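Local coordinates for F5/8 type C domain protein (Bacteroides ovatus, PDB 4ZRX), which is a putative alpha-L-fucosidase that probably hydrolyses alpha-L-fucosides and carries an F5/8 type C domain of the kind that often binds carbohydrate, at residues S500-V510 and F538-T549. Numbering follows the deposited sequence.
Sequences SFTYAPSKAEV and FSNIMHNPLPQT
Thr-502 OG1 and Thr-549 OG1 share a hydrogen bond of 2.6 Å, the shortest polar link between 500-510 and 538-549. In each threonine OG1 lies beside the backbone N, opposite the carbonyl carbon, which turns the two hydroxyls toward one another across a non-hydrogen-bonded antiparallel pair. At the next pair the backbones bond reciprocally: Tyr-503 N donates to Gln-548 O and Gln-548 N to Tyr-503 O, both at 2.9 Å, the latter nearly straight at 172°.

On the face it shares with Gln-548, Tyr-503 packs its ring carbons against Phe-538 and Ile-541. With CG anti to its backbone N (chi1 169°), Tyr-503 brings CD2 over one face of the Phe-538 ring, 3.5 Å above its plane and offset toward the rim. The ring centroids are 4.9 Å apart and the planes are inclined at 34°, so the pair is oblique. Phe-501 meets the edge of the Phe-538 ring, while Ile-541 CD1 touches Tyr-503 CD2 and extends to Pro-505 CG. Tyr-518 stacks on Phe-538 and Phe-520 on Phe-501, continuing this aromatic packing into the domain; the Tyr-503 hydroxyl bonds to Ala-515 N.

Past the strands, one water donates to both Pro-505 O (2.8 Å), which also accepts from Ala-508 N, and Pro-545 O (2.7 Å). Farther out, the Pro-545 ring packs against the Ala-508 backbone and Val-510 CG2. Gln-548 turns its amide away to its own loop, where NE2 donates to Ser-539 O.

The chemistry thus changes along the contact: direct hydrogen bonds align the strands of this F5/8 type C beta-sandwich, Phe-538 packs from its loop against strand residues Phe-501 and Tyr-503, and beyond the strands the loops meet through prolines and a water bridging two acceptors that cannot bond one another.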
loop_
_atom_site.group_PDB
_atom_site.type_symbol
_atom_site.label_atom_id
_atom_site.label_comp_id
_atom_site.label_asym_id
_atom_site.label_seq_id
_atom_site.Cartn_x
_atom_site.Cartn_y
_atom_site.Cartn_z
ATOM N N SER A 500 -4.411 -36.808 13.813
ATOM C CA SER A 500 -4.515 -36.707 12.350
ATOM C C SER A 500 -3.234 -36.117 11.803
ATOM O O SER A 500 -2.437 -35.526 12.575
ATOM C CB SER A 500 -5.693 -35.803 11.930
ATOM O OG SER A 500 -5.442 -34.422 12.256
ATOM N N PHE A 501 -3.029 -36.303 10.492
ATOM C CA PHE A 501 -2.130 -35.470 9.715
ATOM C C PHE A 501 -2.946 -34.892 8.569
ATOM O O PHE A 501 -4.010 -35.404 8.201
ATOM C CB PHE A 501 -0.868 -36.184 9.204
ATOM C CG PHE A 501 -1.030 -36.927 7.887
ATOM C CD1 PHE A 501 -1.639 -38.173 7.844
ATOM C CD2 PHE A 501 -0.553 -36.406 6.721
ATOM C CE1 PHE A 501 -1.781 -38.872 6.673
ATOM C CE2 PHE A 501 -0.698 -37.121 5.517
ATOM C CZ PHE A 501 -1.317 -38.369 5.522
ATOM N N THR A 502 -2.441 -33.800 8.026
ATOM C CA THR A 502 -3.089 -33.143 6.903
ATOM C C THR A 502 -2.059 -32.968 5.793
ATOM O O THR A 502 -0.845 -32.713 6.059
ATOM C CB THR A 502 -3.599 -31.801 7.369
ATOM O OG1 THR A 502 -4.671 -32.048 8.285
ATOM C CG2 THR A 502 -4.099 -30.925 6.209
ATOM N N TYR A 503 -2.507 -33.186 4.570
ATOM C CA TYR A 503 -1.690 -32.847 3.412
ATOM C C TYR A 503 -2.370 -31.640 2.766
ATOM O O TYR A 503 -3.568 -31.727 2.429
ATOM C CB TYR A 503 -1.635 -34.026 2.449
ATOM C CG TYR A 503 -1.017 -33.648 1.088
ATOM C CD1 TYR A 503 0.215 -32.970 1.006
ATOM C CD2 TYR A 503 -1.645 -34.003 -0.095
ATOM C CE1 TYR A 503 0.787 -32.631 -0.248
ATOM C CE2 TYR A 503 -1.070 -33.730 -1.336
ATOM C CZ TYR A 503 0.138 -33.050 -1.408
ATOM O OH TYR A 503 0.639 -32.771 -2.658
ATOM N N ALA A 504 -1.621 -30.539 2.594
ATOM C CA ALA A 504 -2.157 -29.274 2.048
ATOM C C ALA A 504 -1.246 -28.852 0.918
ATOM O O ALA A 504 -0.260 -28.178 1.154
ATOM C CB ALA A 504 -2.193 -28.181 3.114
ATOM N N PRO A 505 -1.565 -29.255 -0.327
ATOM C CA PRO A 505 -0.810 -28.782 -1.483
ATOM C C PRO A 505 -0.548 -27.261 -1.411
ATOM O O PRO A 505 -1.471 -26.497 -1.135
ATOM C CB PRO A 505 -1.733 -29.115 -2.655
ATOM C CG PRO A 505 -2.394 -30.350 -2.197
ATOM C CD PRO A 505 -2.633 -30.178 -0.724
ATOM N N SER A 506 0.706 -26.871 -1.626
ATOM C CA SER A 506 1.134 -25.471 -1.583
ATOM C C SER A 506 0.209 -24.585 -2.428
ATOM O O SER A 506 -0.107 -24.936 -3.578
ATOM C CB SER A 506 2.554 -25.354 -2.100
ATOM O OG SER A 506 2.918 -23.978 -2.133
ATOM N N LYS A 507 -0.244 -23.471 -1.827
ATOM C CA LYS A 507 -1.138 -22.491 -2.454
ATOM C C LYS A 507 -2.500 -23.059 -2.874
ATOM O O LYS A 507 -3.261 -22.408 -3.619
ATOM C CB LYS A 507 -0.424 -21.826 -3.659
ATOM C CG LYS A 507 0.942 -21.185 -3.261
ATOM C CD LYS A 507 1.731 -20.563 -4.446
ATOM C CE LYS A 507 0.933 -19.574 -5.231
ATOM N NZ LYS A 507 1.748 -18.944 -6.326
ATOM N N ALA A 508 -2.829 -24.260 -2.365
ATOM C CA ALA A 508 -4.064 -24.951 -2.713
ATOM C C ALA A 508 -4.196 -24.985 -4.220
ATOM O O ALA A 508 -5.228 -24.575 -4.779
ATOM C CB ALA A 508 -5.295 -24.271 -2.056
ATOM N N GLU A 509 -3.118 -25.415 -4.883
ATOM C CA GLU A 509 -3.118 -25.467 -6.328
ATOM C C GLU A 509 -2.749 -26.860 -6.809
ATOM O O GLU A 509 -1.939 -27.546 -6.214
ATOM C CB GLU A 509 -2.232 -24.367 -6.937
ATOM C CG GLU A 509 -0.792 -24.661 -6.933
ATOM C CD GLU A 509 0.089 -23.418 -7.213
ATOM O OE1 GLU A 509 -0.404 -22.501 -7.887
ATOM O OE2 GLU A 509 1.263 -23.393 -6.750
ATOM N N VAL A 510 -3.420 -27.289 -7.864
ATOM C CA VAL A 510 -3.137 -28.565 -8.484
ATOM C C VAL A 510 -1.770 -28.494 -9.149
ATOM O O VAL A 510 -1.351 -27.431 -9.614
ATOM C CB VAL A 510 -4.254 -28.914 -9.527
ATOM C CG1 VAL A 510 -3.874 -30.103 -10.435
ATOM C CG2 VAL A 510 -5.564 -29.154 -8.785
ATOM N N PHE A 538 -5.670 -39.681 -1.291
ATOM C CA PHE A 538 -6.171 -38.319 -1.069
ATOM C C PHE A 538 -7.196 -38.112 -2.159
ATOM O O PHE A 538 -6.897 -37.555 -3.232
ATOM C CB PHE A 538 -5.047 -37.307 -1.214
ATOM C CG PHE A 538 -4.029 -37.340 -0.113
ATOM C CD1 PHE A 538 -4.418 -37.222 1.221
ATOM C CD2 PHE A 538 -2.676 -37.466 -0.416
ATOM C CE1 PHE A 538 -3.456 -37.234 2.233
ATOM C CE2 PHE A 538 -1.713 -37.481 0.590
ATOM C CZ PHE A 538 -2.109 -37.381 1.928
ATOM N N SER A 539 -8.390 -38.649 -1.918
ATOM C CA SER A 539 -9.358 -38.783 -2.990
ATOM C C SER A 539 -9.724 -37.412 -3.559
ATOM O O SER A 539 -9.925 -36.456 -2.796
ATOM C CB SER A 539 -10.602 -39.525 -2.529
ATOM O OG SER A 539 -10.221 -40.871 -2.258
ATOM N N ASN A 540 -9.724 -37.357 -4.888
ATOM C CA ASN A 540 -10.116 -36.187 -5.672
ATOM C C ASN A 540 -9.191 -34.979 -5.549
ATOM O O ASN A 540 -9.537 -33.868 -5.994
ATOM C CB ASN A 540 -11.561 -35.795 -5.324
ATOM C CG ASN A 540 -12.237 -34.992 -6.427
ATOM O OD1 ASN A 540 -12.143 -35.299 -7.634
ATOM N ND2 ASN A 540 -12.947 -33.945 -6.004
ATOM N N ILE A 541 -7.991 -35.180 -4.985
ATOM C CA ILE A 541 -7.104 -34.025 -4.714
ATOM C C ILE A 541 -6.673 -33.294 -5.988
ATOM O O ILE A 541 -6.463 -32.094 -5.968
ATOM C CB ILE A 541 -5.896 -34.435 -3.879
ATOM C CG1 ILE A 541 -5.348 -33.187 -3.150
ATOM C CG2 ILE A 541 -4.890 -35.249 -4.738
ATOM C CD1 ILE A 541 -4.774 -33.508 -1.856
HETATM N N MSE A 542 -6.589 -34.031 -7.091
HETATM C CA MSE A 542 -6.179 -33.501 -8.373
HETATM C C MSE A 542 -7.278 -32.653 -9.010
HETATM O O MSE A 542 -7.012 -31.968 -9.965
HETATM C CB MSE A 542 -5.696 -34.636 -9.319
HETATM C CG MSE A 542 -6.791 -35.454 -10.001
HETATM SE SE MSE A 542 -7.752 -36.714 -8.798
HETATM C CE MSE A 542 -6.974 -38.386 -9.600
ATOM N N HIS A 543 -8.500 -32.712 -8.482
ATOM C CA HIS A 543 -9.570 -31.791 -8.838
ATOM C C HIS A 543 -9.960 -30.837 -7.698
ATOM O O HIS A 543 -10.772 -29.957 -7.897
ATOM C CB HIS A 543 -10.801 -32.602 -9.266
ATOM C CG HIS A 543 -10.509 -33.587 -10.355
ATOM N ND1 HIS A 543 -10.073 -33.195 -11.602
ATOM C CD2 HIS A 543 -10.557 -34.944 -10.380
ATOM C CE1 HIS A 543 -9.890 -34.265 -12.358
ATOM N NE2 HIS A 543 -10.186 -35.338 -11.645
ATOM N N ASN A 544 -9.428 -31.038 -6.499
ATOM C CA ASN A 544 -9.730 -30.210 -5.342
ATOM C C ASN A 544 -8.509 -30.188 -4.407
ATOM O O ASN A 544 -8.364 -31.066 -3.517
ATOM C CB ASN A 544 -10.958 -30.727 -4.591
ATOM C CG ASN A 544 -11.257 -29.876 -3.318
ATOM O OD1 ASN A 544 -10.581 -28.889 -3.046
ATOM N ND2 ASN A 544 -12.213 -30.291 -2.540
ATOM N N PRO A 545 -7.613 -29.212 -4.611
ATOM C CA PRO A 545 -6.318 -29.233 -3.923
ATOM C C PRO A 545 -6.358 -28.580 -2.537
ATOM O O PRO A 545 -5.310 -28.173 -2.004
ATOM C CB PRO A 545 -5.402 -28.448 -4.885
ATOM C CG PRO A 545 -6.349 -27.510 -5.604
ATOM C CD PRO A 545 -7.605 -28.292 -5.785
ATOM N N LEU A 546 -7.552 -28.469 -1.956
ATOM C CA LEU A 546 -7.677 -27.909 -0.626
ATOM C C LEU A 546 -7.125 -28.952 0.359
ATOM O O LEU A 546 -6.927 -30.112 -0.022
ATOM C CB LEU A 546 -9.118 -27.547 -0.317
ATOM C CG LEU A 546 -9.622 -26.338 -1.110
ATOM C CD1 LEU A 546 -11.162 -26.257 -1.074
ATOM C CD2 LEU A 546 -9.006 -25.078 -0.535
ATOM N N PRO A 547 -6.805 -28.509 1.592
ATOM C CA PRO A 547 -6.150 -29.450 2.539
ATOM C C PRO A 547 -7.023 -30.645 2.837
ATOM O O PRO A 547 -8.269 -30.515 2.877
ATOM C CB PRO A 547 -5.962 -28.579 3.793
ATOM C CG PRO A 547 -5.860 -27.137 3.206
ATOM C CD PRO A 547 -6.804 -27.102 2.080
ATOM N N GLN A 548 -6.384 -31.812 3.006
ATOM C CA GLN A 548 -7.101 -33.036 3.392
ATOM C C GLN A 548 -6.520 -33.513 4.670
ATOM O O GLN A 548 -5.343 -33.826 4.707
ATOM C CB GLN A 548 -6.974 -34.137 2.352
ATOM C CG GLN A 548 -7.583 -33.735 1.035
ATOM C CD GLN A 548 -7.891 -34.930 0.119
ATOM O OE1 GLN A 548 -7.682 -36.081 0.473
ATOM N NE2 GLN A 548 -8.436 -34.641 -1.029
ATOM N N THR A 549 -7.377 -33.560 5.682
ATOM C CA THR A 549 -7.013 -34.030 7.014
ATOM C C THR A 549 -7.380 -35.505 7.112
ATOM O O THR A 549 -8.497 -35.891 6.770
ATOM C CB THR A 549 -7.721 -33.139 8.075
ATOM O OG1 THR A 549 -7.211 -31.789 7.989
ATOM C CG2 THR A 549 -7.507 -33.699 9.492
HETATM O O HOH W 1 -3.964 -27.024 0.084
#